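PDB 4N0H: glutamyl-tRNA(Gln) amidotransferase subunit B, mitochondrial, which belongs to the GatB/GatE family and forms the B subunit of a mitochondrial amidotransferase from yeast, its chain built around a large mixed beta sheet. Local coordinates for residues E19-L24 with R211-L216; M72-A77 with L198-G203; G115-S120 with K189-L194; K131-L136 with L172-D177; Q183-I188 with S234-I239. One frame throughout, in Å; residues are numbered along the deposited sequence.

Contact 1: residues E19-L24 with R211-L216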
# COMPACT_ATOMS: atom_id res chain seq x y z
N GLU B 19 -4.49 28.21 12.07
CA GLU B 19 -3.94 26.88 11.79
C GLU B 19 -2.42 26.98 11.85
O GLU B 19 -1.80 27.62 11.00
CB GLU B 19 -4.39 26.40 10.41
CG GLU B 19 -5.90 26.24 10.30
CD GLU B 19 -6.34 25.95 8.88
OE1 GLU B 19 -5.47 25.74 8.01
OE2 GLU B 19 -7.57 25.94 8.64
N ILE B 20 -1.84 26.35 12.87
CA ILE B 20 -0.41 26.50 13.13
C ILE B 20 0.37 25.21 12.92
O ILE B 20 0.18 24.22 13.63
CB ILE B 20 -0.14 27.03 14.55
CG1 ILE B 20 -0.88 28.35 14.77
CG2 ILE B 20 1.35 27.21 14.76
CD1 ILE B 20 -0.66 28.96 16.14
N HIS B 21 1.27 25.23 11.94
CA HIS B 21 2.14 24.10 11.69
C HIS B 21 3.45 24.31 12.42
O HIS B 21 4.04 25.40 12.37
CB HIS B 21 2.39 23.91 10.20
CG HIS B 21 1.18 23.46 9.45
ND1 HIS B 21 0.13 24.30 9.14
CD2 HIS B 21 0.84 22.24 8.95
CE1 HIS B 21 -0.80 23.62 8.48
NE2 HIS B 21 -0.39 22.37 8.35
N THR B 22 3.91 23.28 13.11
CA THR B 22 5.10 23.38 13.94
C THR B 22 6.04 22.20 13.69
O THR B 22 5.66 21.05 13.86
CB THR B 22 4.72 23.45 15.43
OG1 THR B 22 4.31 24.79 15.75
CG2 THR B 22 5.89 23.08 16.29
N GLN B 23 7.27 22.51 13.28
CA GLN B 23 8.29 21.48 13.10
C GLN B 23 8.74 20.95 14.45
O GLN B 23 9.16 21.72 15.31
CB GLN B 23 9.50 22.04 12.34
CG GLN B 23 9.28 22.24 10.85
CD GLN B 23 10.56 22.55 10.11
OE1 GLN B 23 11.47 23.20 10.64
NE2 GLN B 23 10.66 22.09 8.87
N LEU B 24 8.65 19.64 14.63
CA LEU B 24 9.14 19.01 15.85
C LEU B 24 10.65 18.85 15.81
O LEU B 24 11.23 18.57 14.76
CB LEU B 24 8.47 17.64 16.05
CG LEU B 24 6.95 17.65 16.22
CD1 LEU B 24 6.45 16.28 16.64
CD2 LEU B 24 6.52 18.71 17.23
N ARG B 211 4.61 27.92 11.40
CA ARG B 211 3.93 28.58 10.29
C ARG B 211 2.47 28.79 10.66
O ARG B 211 1.81 27.86 11.13
CB ARG B 211 4.04 27.75 9.01
CG ARG B 211 5.45 27.31 8.67
CD ARG B 211 5.47 26.06 7.79
NE ARG B 211 6.76 25.39 7.84
CZ ARG B 211 6.97 24.14 7.42
NH1 ARG B 211 5.97 23.44 6.91
NH2 ARG B 211 8.18 23.61 7.50
N VAL B 212 1.97 30.00 10.45
CA VAL B 212 0.62 30.34 10.86
C VAL B 212 -0.29 30.73 9.69
O VAL B 212 -0.06 31.73 9.02
CB VAL B 212 0.62 31.50 11.87
CG1 VAL B 212 -0.79 31.83 12.32
CG2 VAL B 212 1.50 31.15 13.06
N ASP B 213 -1.31 29.91 9.44
CA ASP B 213 -2.38 30.28 8.52
C ASP B 213 -3.55 30.84 9.33
O ASP B 213 -3.72 30.51 10.50
CB ASP B 213 -2.85 29.08 7.71
CG ASP B 213 -1.77 28.54 6.79
OD1 ASP B 213 -0.88 29.32 6.38
OD2 ASP B 213 -1.82 27.33 6.47
N VAL B 214 -4.36 31.67 8.69
CA VAL B 214 -5.52 32.27 9.35
C VAL B 214 -6.78 31.98 8.56
O VAL B 214 -6.76 31.95 7.33
CB VAL B 214 -5.36 33.81 9.48
CG1 VAL B 214 -6.57 34.43 10.19
CG2 VAL B 214 -4.08 34.16 10.20
N ASN B 215 -7.88 31.73 9.27
CA ASN B 215 -9.20 31.73 8.64
C ASN B 215 -10.12 32.68 9.40
O ASN B 215 -10.11 32.71 10.63
CB ASN B 215 -9.80 30.32 8.59
CG ASN B 215 -9.88 29.67 9.96
OD1 ASN B 215 -9.02 28.87 10.33
ND2 ASN B 215 -10.92 30.01 10.72
N LEU B 216 -10.89 33.47 8.67
CA LEU B 216 -11.79 34.43 9.30
C LEU B 216 -13.07 34.69 8.51
O LEU B 216 -13.17 34.34 7.33
CB LEU B 216 -11.06 35.75 9.61
CG LEU B 216 -10.22 36.42 8.52
CD1 LEU B 216 -11.09 37.12 7.49
CD2 LEU B 216 -9.24 37.41 9.14
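Glu19, Ile20 and His21 pair with Asp213, Val212 and Arg211 as antiparallel neighbours, strands 19-23 and 211-216 running at 166° to each other. Glu19 with Asp213 and His21 with Arg211 are hydrogen-bonded pairs; the bond from Asp213 N to Glu19 O measures 2.8 Å. Between them lies the non-hydrogen-bonded pair Ile20 and Val212, where a CA-H...O contact joins Ile20 CA to Arg211 O at 3.3 Å. This is the close, buried face: the two side chains lie side by side, Ile20 CG1 being 4.1 Å from Val212 CG2, and Ile235 of helix 232-248 covers Val212. The other face, carrying Glu19, His21, Arg211 and Asp213, is polar and partly exposed. Here the contacts are looser: Glu19 OE1 stands 4.3 Å from Asp213 OD2, and His21 CE1 is likewise 4.3 Å from Asp213 OD2. Gln23 NE2 comes within 3.2 Å of Arg211 NH2 at the edge of the guanidinium, but both are donors and do not bond. Asp143 resolves this, accepting from Gln23 and forming a salt bridge with Arg211. The chemistry implies that four backbone bonds and the Ile20-Val212 packing hold the strands, whereas the carboxylates of Glu19 and Asp213 contribute no bond across the pair.

Contact 2: residues M72-A77 with L198-G203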
# COMPACT_ATOMS: atom_id res chain seq x y z
N MET B 72 1.99 13.77 22.70
CA MET B 72 1.39 13.53 24.01
C MET B 72 1.59 14.72 24.94
O MET B 72 0.65 15.19 25.58
CB MET B 72 1.98 12.27 24.65
CG MET B 72 1.11 11.03 24.46
SD MET B 72 -0.50 11.27 25.22
CE MET B 72 -1.19 9.64 25.04
N LYS B 73 2.83 15.21 25.01
CA LYS B 73 3.16 16.33 25.90
C LYS B 73 2.34 17.57 25.55
O LYS B 73 1.84 18.27 26.44
CB LYS B 73 4.66 16.63 25.86
CG LYS B 73 5.53 15.46 26.29
CD LYS B 73 7.01 15.80 26.25
CE LYS B 73 7.40 16.70 27.40
NZ LYS B 73 8.84 17.06 27.38
N LEU B 74 2.18 17.82 24.25
CA LEU B 74 1.39 18.97 23.81
C LEU B 74 -0.09 18.80 24.16
O LEU B 74 -0.73 19.74 24.63
CB LEU B 74 1.56 19.21 22.31
CG LEU B 74 0.76 20.40 21.78
CD1 LEU B 74 1.17 21.69 22.50
CD2 LEU B 74 0.93 20.52 20.28
N SER B 75 -0.64 17.61 23.91
CA SER B 75 -2.05 17.34 24.21
C SER B 75 -2.33 17.54 25.69
O SER B 75 -3.35 18.13 26.06
CB SER B 75 -2.42 15.91 23.81
OG SER B 75 -2.14 15.66 22.45
N LEU B 76 -1.43 17.05 26.53
CA LEU B 76 -1.58 17.16 27.98
C LEU B 76 -1.53 18.62 28.42
O LEU B 76 -2.33 19.05 29.26
CB LEU B 76 -0.50 16.34 28.69
CG LEU B 76 -0.67 14.82 28.62
CD1 LEU B 76 0.54 14.11 29.19
CD2 LEU B 76 -1.93 14.41 29.37
N ALA B 77 -0.60 19.38 27.85
CA ALA B 77 -0.45 20.79 28.20
C ALA B 77 -1.69 21.59 27.82
O ALA B 77 -2.03 22.56 28.49
CB ALA B 77 0.78 21.37 27.53
N LEU B 198 8.08 22.93 26.44
CA LEU B 198 7.88 21.49 26.42
C LEU B 198 9.03 20.77 25.72
O LEU B 198 9.10 19.54 25.71
CB LEU B 198 6.57 21.14 25.72
CG LEU B 198 5.27 21.61 26.38
CD1 LEU B 198 4.08 21.26 25.49
CD2 LEU B 198 5.12 20.99 27.76
N HIS B 199 9.93 21.55 25.12
CA HIS B 199 11.07 21.03 24.37
C HIS B 199 10.65 20.17 23.17
O HIS B 199 11.26 19.13 22.91
CB HIS B 199 12.02 20.23 25.27
CG HIS B 199 12.60 21.03 26.39
ND1 HIS B 199 13.86 21.59 26.34
CD2 HIS B 199 12.10 21.37 27.61
CE1 HIS B 199 14.11 22.24 27.46
NE2 HIS B 199 13.05 22.11 28.25
N ILE B 200 9.63 20.60 22.44
CA ILE B 200 9.18 19.85 21.27
C ILE B 200 9.42 20.60 19.97
O ILE B 200 9.30 20.02 18.89
CB ILE B 200 7.68 19.46 21.37
CG1 ILE B 200 6.80 20.71 21.36
CG2 ILE B 200 7.43 18.62 22.60
CD1 ILE B 200 5.32 20.41 21.36
N SER B 201 9.78 21.87 20.08
CA SER B 201 10.02 22.71 18.91
C SER B 201 10.68 24.02 19.30
O SER B 201 10.61 24.44 20.46
CB SER B 201 8.70 23.02 18.20
OG SER B 201 8.92 23.85 17.07
N SER B 202 11.31 24.68 18.33
CA SER B 202 11.91 25.99 18.58
C SER B 202 10.85 27.08 18.48
O SER B 202 11.05 28.19 18.97
CB SER B 202 13.04 26.26 17.58
OG SER B 202 12.56 26.21 16.25
N GLY B 203 9.73 26.75 17.85
CA GLY B 203 8.62 27.68 17.69
C GLY B 203 8.99 28.94 16.93
O GLY B 203 8.32 29.97 17.06
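A Schellman motif ends helix 181-197, with His199 at positive phi (61°); Leu198, just before it, and Ile200, just after it, pack against Lys73, Leu74 and Ala77 of helix 65-78. The polar link is a single bond from Lys73 NZ to Leu198 O, 3.0 Å long, with the ammonium tilted 24° from the carbonyl plane. Lys73 reaches it through a bend at chi3 (74°), which turns CE out of the otherwise extended chain. Beside this bond the contact is apolar. Leu198 CD1 fits against the helix surface, 3.9 Å from Ala77 CB and 4.2 Å from Leu74 CD1, and the Leu74 and Leu198 side chains cross at about a right angle. Ile200 adds its tip, CD1 lying 4.1 Å from Leu74 CB. Leu194 of helix 181-197 touches both Leu74 and Ala77, and thereby continues the same apolar surface back into the preceding helix. Farther along, Ser201 OG accepts from Gly203 N at 3.1 Å and also bonds Gln23 O, tying the loop to strand 14-23. The geometry is that of a Schellman helix end, with the carbonyl of Leu198 taking a lysine from a second helix, followed by an ST turn at Ser201.

Contact 3: residues G115-S120 with K189-L194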
# COMPACT_ATOMS: atom_id res chain seq x y z
N GLY B 115 -9.33 20.77 24.06
CA GLY B 115 -8.24 21.50 24.69
C GLY B 115 -8.45 22.99 24.53
O GLY B 115 -9.41 23.42 23.89
N LYS B 116 -7.55 23.78 25.09
CA LYS B 116 -7.68 25.23 25.06
C LYS B 116 -6.42 25.93 25.55
O LYS B 116 -5.54 25.30 26.14
CB LYS B 116 -8.85 25.67 25.94
CG LYS B 116 -8.62 25.40 27.41
CD LYS B 116 -9.85 25.67 28.24
CE LYS B 116 -9.55 25.47 29.72
NZ LYS B 116 -10.78 25.56 30.56
N ILE B 117 -6.34 27.23 25.31
CA ILE B 117 -5.30 28.06 25.89
C ILE B 117 -5.93 29.29 26.54
O ILE B 117 -6.72 30.01 25.92
CB ILE B 117 -4.24 28.48 24.85
CG1 ILE B 117 -3.36 27.28 24.48
CG2 ILE B 117 -3.37 29.60 25.38
CD1 ILE B 117 -2.14 27.64 23.65
N ASN B 118 -5.59 29.52 27.81
CA ASN B 118 -6.14 30.64 28.56
C ASN B 118 -5.33 31.92 28.40
O ASN B 118 -4.10 31.90 28.54
CB ASN B 118 -6.27 30.28 30.04
CG ASN B 118 -7.35 29.24 30.28
OD1 ASN B 118 -8.46 29.36 29.76
ND2 ASN B 118 -7.02 28.22 31.06
N LEU B 119 -6.02 33.01 28.11
CA LEU B 119 -5.38 34.32 28.01
C LEU B 119 -5.99 35.24 29.07
O LEU B 119 -7.19 35.20 29.31
CB LEU B 119 -5.58 34.92 26.62
CG LEU B 119 -5.13 34.07 25.43
CD1 LEU B 119 -5.51 34.75 24.12
CD2 LEU B 119 -3.63 33.81 25.49
N SER B 120 -5.15 36.07 29.69
CA SER B 120 -5.62 37.01 30.70
C SER B 120 -5.03 38.39 30.46
O SER B 120 -3.93 38.52 29.92
CB SER B 120 -5.24 36.52 32.10
OG SER B 120 -3.84 36.48 32.26
N LYS B 189 2.21 34.21 20.70
CA LYS B 189 3.31 34.43 21.64
C LYS B 189 3.36 33.33 22.70
O LYS B 189 4.43 32.78 22.98
CB LYS B 189 3.16 35.80 22.32
CG LYS B 189 4.38 36.25 23.09
CD LYS B 189 4.02 37.39 24.04
CE LYS B 189 5.23 38.26 24.35
NZ LYS B 189 5.64 39.07 23.17
N LYS B 190 2.21 33.02 23.30
CA LYS B 190 2.16 32.00 24.34
C LYS B 190 2.36 30.60 23.77
O LYS B 190 2.99 29.75 24.40
CB LYS B 190 0.84 32.07 25.13
CG LYS B 190 0.80 31.11 26.31
CD LYS B 190 -0.47 31.26 27.14
CE LYS B 190 -0.59 32.66 27.71
NZ LYS B 190 -1.48 32.71 28.90
N TYR B 191 1.82 30.35 22.59
CA TYR B 191 1.99 29.05 21.96
C TYR B 191 3.46 28.79 21.65
O TYR B 191 3.95 27.67 21.84
CB TYR B 191 1.14 28.93 20.69
CG TYR B 191 1.15 27.53 20.11
CD1 TYR B 191 0.68 26.45 20.86
CD2 TYR B 191 1.62 27.28 18.83
CE1 TYR B 191 0.67 25.17 20.35
CE2 TYR B 191 1.62 25.99 18.31
CZ TYR B 191 1.15 24.95 19.07
OH TYR B 191 1.14 23.67 18.57
N GLN B 192 4.16 29.82 21.18
CA GLN B 192 5.60 29.75 20.94
C GLN B 192 6.34 29.37 22.22
O GLN B 192 7.16 28.45 22.22
CB GLN B 192 6.13 31.09 20.43
CG GLN B 192 5.96 31.32 18.94
CD GLN B 192 6.65 32.59 18.48
OE1 GLN B 192 6.21 33.69 18.80
NE2 GLN B 192 7.74 32.44 17.74
N ASN B 193 6.05 30.09 23.30
CA ASN B 193 6.65 29.79 24.59
C ASN B 193 6.37 28.37 25.07
O ASN B 193 7.27 27.70 25.59
CB ASN B 193 6.18 30.80 25.64
CG ASN B 193 7.14 31.94 25.81
OD1 ASN B 193 7.15 32.88 25.01
ND2 ASN B 193 7.96 31.87 26.85
N LEU B 194 5.14 27.92 24.89
CA LEU B 194 4.74 26.57 25.30
C LEU B 194 5.55 25.47 24.60
O LEU B 194 6.09 24.58 25.26
CB LEU B 194 3.25 26.35 25.05
CG LEU B 194 2.74 24.96 25.45
CD1 LEU B 194 2.76 24.80 26.96
CD2 LEU B 194 1.34 24.70 24.90
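Lys190 NZ is gripped by two acceptors, the backbone O of Asn118 at 2.8 Å and the carboxylate of Asp124, with which it forms a salt bridge. The bond joins helix 181-197 to strand 102-120 of the large mixed sheet, a helix-on-sheet contact in which the two short segments cross at 123° with their axes 10.2 Å apart. The C=O...NZ angle of 162° puts the ammonium nearly along the C=O axis of Asn118. Lys190 CG is anti to the backbone N, while a bend at chi3 (-60°) redirects CE. The methylenes are used as well: Ile117 CG2 lies 3.8 Å from Lys190 CD, and Leu119 CD2 is 3.9 Å from Lys190 CE. Both apolar side chains slide past the lysine in the opposite direction, packing against its shaft while its charged end is held by oxygens. Asp124 also accepts from Ser120 N, so the lysine's counter-charge is itself held by the backbone of segment 115-120. The buried Tyr191 ring continues the apolar layer and reaches Ile20 and Thr22 of strand 14-23. Ile117 crosses it at about a right angle, its CD1 lying obliquely to the ring and 4.1 Å from Tyr191 CD1.

Contact 4: residues K131-L136 with L172-D177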
# COMPACT_ATOMS: atom_id res chain seq x y z
N LYS B 131 -9.79 35.20 28.75
CA LYS B 131 -10.28 34.77 27.45
C LYS B 131 -9.66 33.43 27.07
O LYS B 131 -8.44 33.32 26.96
CB LYS B 131 -9.96 35.82 26.39
CG LYS B 131 -10.18 35.37 24.96
CD LYS B 131 -11.65 35.24 24.62
CE LYS B 131 -11.85 35.09 23.12
NZ LYS B 131 -13.28 34.87 22.75
N GLU B 132 -10.49 32.41 26.88
CA GLU B 132 -9.98 31.11 26.49
C GLU B 132 -10.13 30.86 24.99
O GLU B 132 -11.16 31.19 24.40
CB GLU B 132 -10.62 29.98 27.31
CG GLU B 132 -11.97 29.49 26.79
CD GLU B 132 -12.36 28.15 27.38
OE1 GLU B 132 -12.70 27.23 26.60
OE2 GLU B 132 -12.34 28.01 28.62
N ILE B 133 -9.08 30.32 24.39
CA ILE B 133 -9.10 29.97 22.97
C ILE B 133 -9.17 28.45 22.85
O ILE B 133 -8.21 27.75 23.16
CB ILE B 133 -7.83 30.46 22.25
CG1 ILE B 133 -7.62 31.96 22.48
CG2 ILE B 133 -7.91 30.14 20.77
CD1 ILE B 133 -8.68 32.83 21.84
N GLY B 134 -10.32 27.94 22.40
CA GLY B 134 -10.50 26.51 22.26
C GLY B 134 -9.71 25.91 21.11
O GLY B 134 -9.51 26.54 20.07
N ILE B 135 -9.26 24.67 21.30
CA ILE B 135 -8.54 23.94 20.26
C ILE B 135 -9.48 22.93 19.61
O ILE B 135 -10.15 22.16 20.29
CB ILE B 135 -7.32 23.20 20.83
CG1 ILE B 135 -6.44 24.15 21.64
CG2 ILE B 135 -6.52 22.53 19.71
CD1 ILE B 135 -5.89 25.31 20.84
N LEU B 136 -9.53 22.94 18.28
CA LEU B 136 -10.35 21.98 17.55
C LEU B 136 -9.68 20.61 17.59
O LEU B 136 -10.24 19.64 18.09
CB LEU B 136 -10.52 22.42 16.09
CG LEU B 136 -11.75 22.01 15.27
CD1 LEU B 136 -11.53 22.34 13.80
CD2 LEU B 136 -12.12 20.54 15.43
N LEU B 172 -1.83 22.39 14.66
CA LEU B 172 -2.82 22.73 15.67
C LEU B 172 -3.88 23.63 15.06
O LEU B 172 -3.57 24.67 14.48
CB LEU B 172 -2.15 23.42 16.86
CG LEU B 172 -3.05 23.90 18.01
CD1 LEU B 172 -2.39 23.62 19.34
CD2 LEU B 172 -3.36 25.38 17.87
N VAL B 173 -5.14 23.22 15.17
CA VAL B 173 -6.24 24.03 14.67
C VAL B 173 -7.10 24.52 15.83
O VAL B 173 -7.63 23.73 16.61
CB VAL B 173 -7.11 23.25 13.68
CG1 VAL B 173 -8.13 24.17 13.02
CG2 VAL B 173 -6.25 22.59 12.62
N THR B 174 -7.22 25.84 15.96
CA THR B 174 -8.07 26.42 16.99
C THR B 174 -9.50 26.55 16.48
O THR B 174 -9.75 26.49 15.28
CB THR B 174 -7.59 27.83 17.40
OG1 THR B 174 -7.97 28.78 16.40
CG2 THR B 174 -6.08 27.86 17.58
N LYS B 175 -10.44 26.71 17.41
CA LYS B 175 -11.79 27.08 17.05
C LYS B 175 -11.78 28.57 16.69
O LYS B 175 -10.84 29.28 17.04
CB LYS B 175 -12.74 26.80 18.22
CG LYS B 175 -13.06 25.32 18.38
CD LYS B 175 -13.05 24.89 19.83
CE LYS B 175 -13.23 23.38 19.95
NZ LYS B 175 -13.08 22.91 21.36
N PRO B 176 -12.81 29.05 15.97
CA PRO B 176 -12.83 30.46 15.58
C PRO B 176 -13.12 31.39 16.76
O PRO B 176 -14.06 32.18 16.70
CB PRO B 176 -13.99 30.53 14.57
CG PRO B 176 -14.23 29.12 14.15
CD PRO B 176 -13.90 28.29 15.33
N ASP B 177 -12.31 31.31 17.81
CA ASP B 177 -12.59 32.03 19.05
C ASP B 177 -11.97 33.43 19.12
O ASP B 177 -12.21 34.17 20.07
CB ASP B 177 -12.14 31.21 20.26
CG ASP B 177 -13.11 30.10 20.61
OD1 ASP B 177 -14.12 29.95 19.88
OD2 ASP B 177 -12.87 29.38 21.60
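Asp177 CG stands anti to its carbonyl carbon (chi1 -78°) and Lys131 bends at chi2 (71°), torsions that help carry these side chains across to the opposite backbones. Asp177 OD2 accepts from Gly134 N at 3.0 Å, the donor lying above the carboxylate plane by 35°. In return Lys131 NZ donates to Asp177 O, also at 3.0 Å and in the carbonyl plane. Asp177 is thus held at both its side chain and its main chain. Strand 172-174 itself pairs with strand 131-136 through Ile135 and Thr174, a non-hydrogen-bonded antiparallel pair with CA atoms 4.1 Å apart. It is flanked by the bonds Lys175 N to Gly134 O (2.8 Å) and Leu136 N to Val173 O (2.7 Å). Gly134 has no side chain, and the Lys175 chain runs over that position, CD lying 3.7 Å from Gly134 C; its NZ makes a weak bond to Ile135 O. On the buried side Ile135 CD1 packs 3.9 Å from Leu172 CD2, the two side chains crossing at about a right angle, with Phe187 of helix 181-197 over Ile133 and Thr174. Beyond the strand, Pro176 centres an inverse gamma turn that brings Asp177 back alongside strand 131-136. Together these features describe the end of an antiparallel pair in a mixed sheet, where a side-chain carboxylate takes over from strand carbonyls as the acceptor.

Contact 5: residues Q183-I188 with S234-I239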
# COMPACT_ATOMS: atom_id res chain seq x y z
N GLN B 183 -5.70 39.43 20.67
CA GLN B 183 -5.83 38.04 21.08
C GLN B 183 -4.95 37.15 20.23
O GLN B 183 -4.25 36.28 20.74
CB GLN B 183 -7.29 37.59 20.99
CG GLN B 183 -8.22 38.31 21.96
CD GLN B 183 -9.68 37.99 21.70
OE1 GLN B 183 -10.02 37.29 20.74
NE2 GLN B 183 -10.56 38.50 22.56
N VAL B 184 -4.97 37.39 18.92
CA VAL B 184 -4.17 36.62 17.97
C VAL B 184 -2.68 36.72 18.31
O VAL B 184 -1.98 35.72 18.35
CB VAL B 184 -4.41 37.08 16.52
CG1 VAL B 184 -3.40 36.44 15.57
CG2 VAL B 184 -5.83 36.75 16.09
N ARG B 185 -2.22 37.94 18.56
CA ARG B 185 -0.82 38.18 18.91
C ARG B 185 -0.43 37.50 20.22
O ARG B 185 0.64 36.90 20.32
CB ARG B 185 -0.53 39.69 18.98
CG ARG B 185 0.79 40.02 19.66
CD ARG B 185 1.16 41.50 19.50
NE ARG B 185 1.83 41.77 18.23
CZ ARG B 185 1.34 42.53 17.26
NH1 ARG B 185 0.16 43.12 17.42
NH2 ARG B 185 2.02 42.71 16.14
N ALA B 186 -1.30 37.60 21.23
CA ALA B 186 -1.02 37.02 22.54
C ALA B 186 -1.00 35.49 22.50
O ALA B 186 -0.22 34.85 23.21
CB ALA B 186 -2.04 37.50 23.56
N PHE B 187 -1.85 34.90 21.66
CA PHE B 187 -1.92 33.45 21.53
C PHE B 187 -0.66 32.88 20.87
O PHE B 187 -0.07 31.93 21.37
CB PHE B 187 -3.16 33.05 20.73
CG PHE B 187 -3.32 31.56 20.56
CD1 PHE B 187 -4.01 30.82 21.49
CD2 PHE B 187 -2.78 30.92 19.45
CE1 PHE B 187 -4.16 29.45 21.34
CE2 PHE B 187 -2.92 29.55 19.29
CZ PHE B 187 -3.61 28.81 20.24
N ILE B 188 -0.27 33.47 19.74
CA ILE B 188 0.92 33.05 19.02
C ILE B 188 2.14 33.14 19.93
O ILE B 188 2.98 32.24 19.95
CB ILE B 188 1.14 33.91 17.77
CG1 ILE B 188 -0.00 33.70 16.78
CG2 ILE B 188 2.48 33.60 17.12
CD1 ILE B 188 0.08 34.58 15.55
N SER B 234 3.19 40.22 9.68
CA SER B 234 2.43 40.05 8.45
C SER B 234 1.06 39.42 8.71
O SER B 234 0.12 39.64 7.95
CB SER B 234 3.21 39.19 7.46
OG SER B 234 4.54 39.65 7.32
N ILE B 235 0.98 38.62 9.76
CA ILE B 235 -0.28 37.98 10.13
C ILE B 235 -1.24 39.04 10.65
O ILE B 235 -2.40 39.12 10.22
CB ILE B 235 -0.07 36.92 11.22
CG1 ILE B 235 1.22 36.14 10.97
CG2 ILE B 235 -1.25 35.97 11.27
CD1 ILE B 235 1.47 35.02 11.96
N ILE B 236 -0.75 39.87 11.57
CA ILE B 236 -1.53 40.95 12.15
C ILE B 236 -2.03 41.93 11.08
O ILE B 236 -3.19 42.36 11.12
CB ILE B 236 -0.72 41.71 13.21
CG1 ILE B 236 -0.27 40.76 14.33
CG2 ILE B 236 -1.52 42.87 13.79
CD1 ILE B 236 -1.41 40.04 15.01
N ASN B 237 -1.17 42.26 10.13
CA ASN B 237 -1.52 43.21 9.08
C ASN B 237 -2.52 42.65 8.08
O ASN B 237 -3.45 43.35 7.66
CB ASN B 237 -0.27 43.71 8.35
CG ASN B 237 0.65 44.52 9.25
OD1 ASN B 237 0.26 44.94 10.33
ND2 ASN B 237 1.88 44.74 8.79
N ALA B 238 -2.34 41.39 7.69
CA ALA B 238 -3.26 40.74 6.77
C ALA B 238 -4.65 40.65 7.38
O ALA B 238 -5.66 40.85 6.70
CB ALA B 238 -2.75 39.36 6.39
N ILE B 239 -4.71 40.35 8.68
CA ILE B 239 -5.97 40.26 9.40
C ILE B 239 -6.67 41.62 9.44
O ILE B 239 -7.87 41.71 9.17
CB ILE B 239 -5.76 39.75 10.84
CG1 ILE B 239 -5.39 38.26 10.83
CG2 ILE B 239 -7.00 39.96 11.69
CD1 ILE B 239 -5.11 37.70 12.21
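Helix segments 183-188 and 234-239 run nearly antiparallel, at 157° between their N-to-C directions, with axes 10.5 Å apart at the closest point. The nearest CA atoms are those of Arg185 and Ile236, separated by 7.3 Å. No hydrogen bond joins the two segments, and the interface rests on branched aliphatic side chains. Two pairs meet tip to tip. Val184 CG1 lies 4.0 Å from Ile239 CD1, and one turn further along Ile188 CD1 faces Ile235 CD1 at 3.9 Å. To one side of these pairs, toward Arg185, stands Ile236, which has more area covered by the other helix than any other residue here. Its CD1 reaches back past Val184, 4.2 Å from Val184 CG1 and 4.1 Å from Arg185 CB, the Val184 and Ile236 side chains sliding by each other in opposite directions. On the exposed side Arg185 closes the interface. Its CG is anti to the backbone N (chi1 166°), and the chain then bends at chi3 (-84°), which turns NE. The guanidinium lies with one face over Ile236, its NH2 3.5 Å from Ile236 CG1, so that a flat charged group spreads over an apolar branch and screens it on the solvent side. On the sheet side, Ile188 rests on Leu18 and Met210, and Ile235 rests on Val212 and Val214, as Ile239 does on Val214. The two helices therefore lie next to each other across strands 14-23 and 210-218, Phe187 extending the layer over Leu18 and Ile20.

Helix 181-197 is common to contacts 3 and 5, and contact 2 begins where it ends. Contacts 1 and 4 pair strands of the mixed sheet it packs on and meet through the bond between Ile20 and Leu172, their centres about 12 Å apart. Contacts 2, 3 and 5 are buried; contacts 1 and 4 are partly buried, each with one polar face or end. Chemistry follows position: strand pairs rely on backbone bonds, to which contact 4 adds Asp177 and Lys131 side-chain bonds; contact 5 has no hydrogen bond across its segments, its Arg185 guanidinium lying over an aliphatic branch; contacts 2 and 3 each add one lysine-to-carbonyl bond to aliphatic packing. Tyr191 and Phe187 touch Ile20 of contact 1 from the helix side.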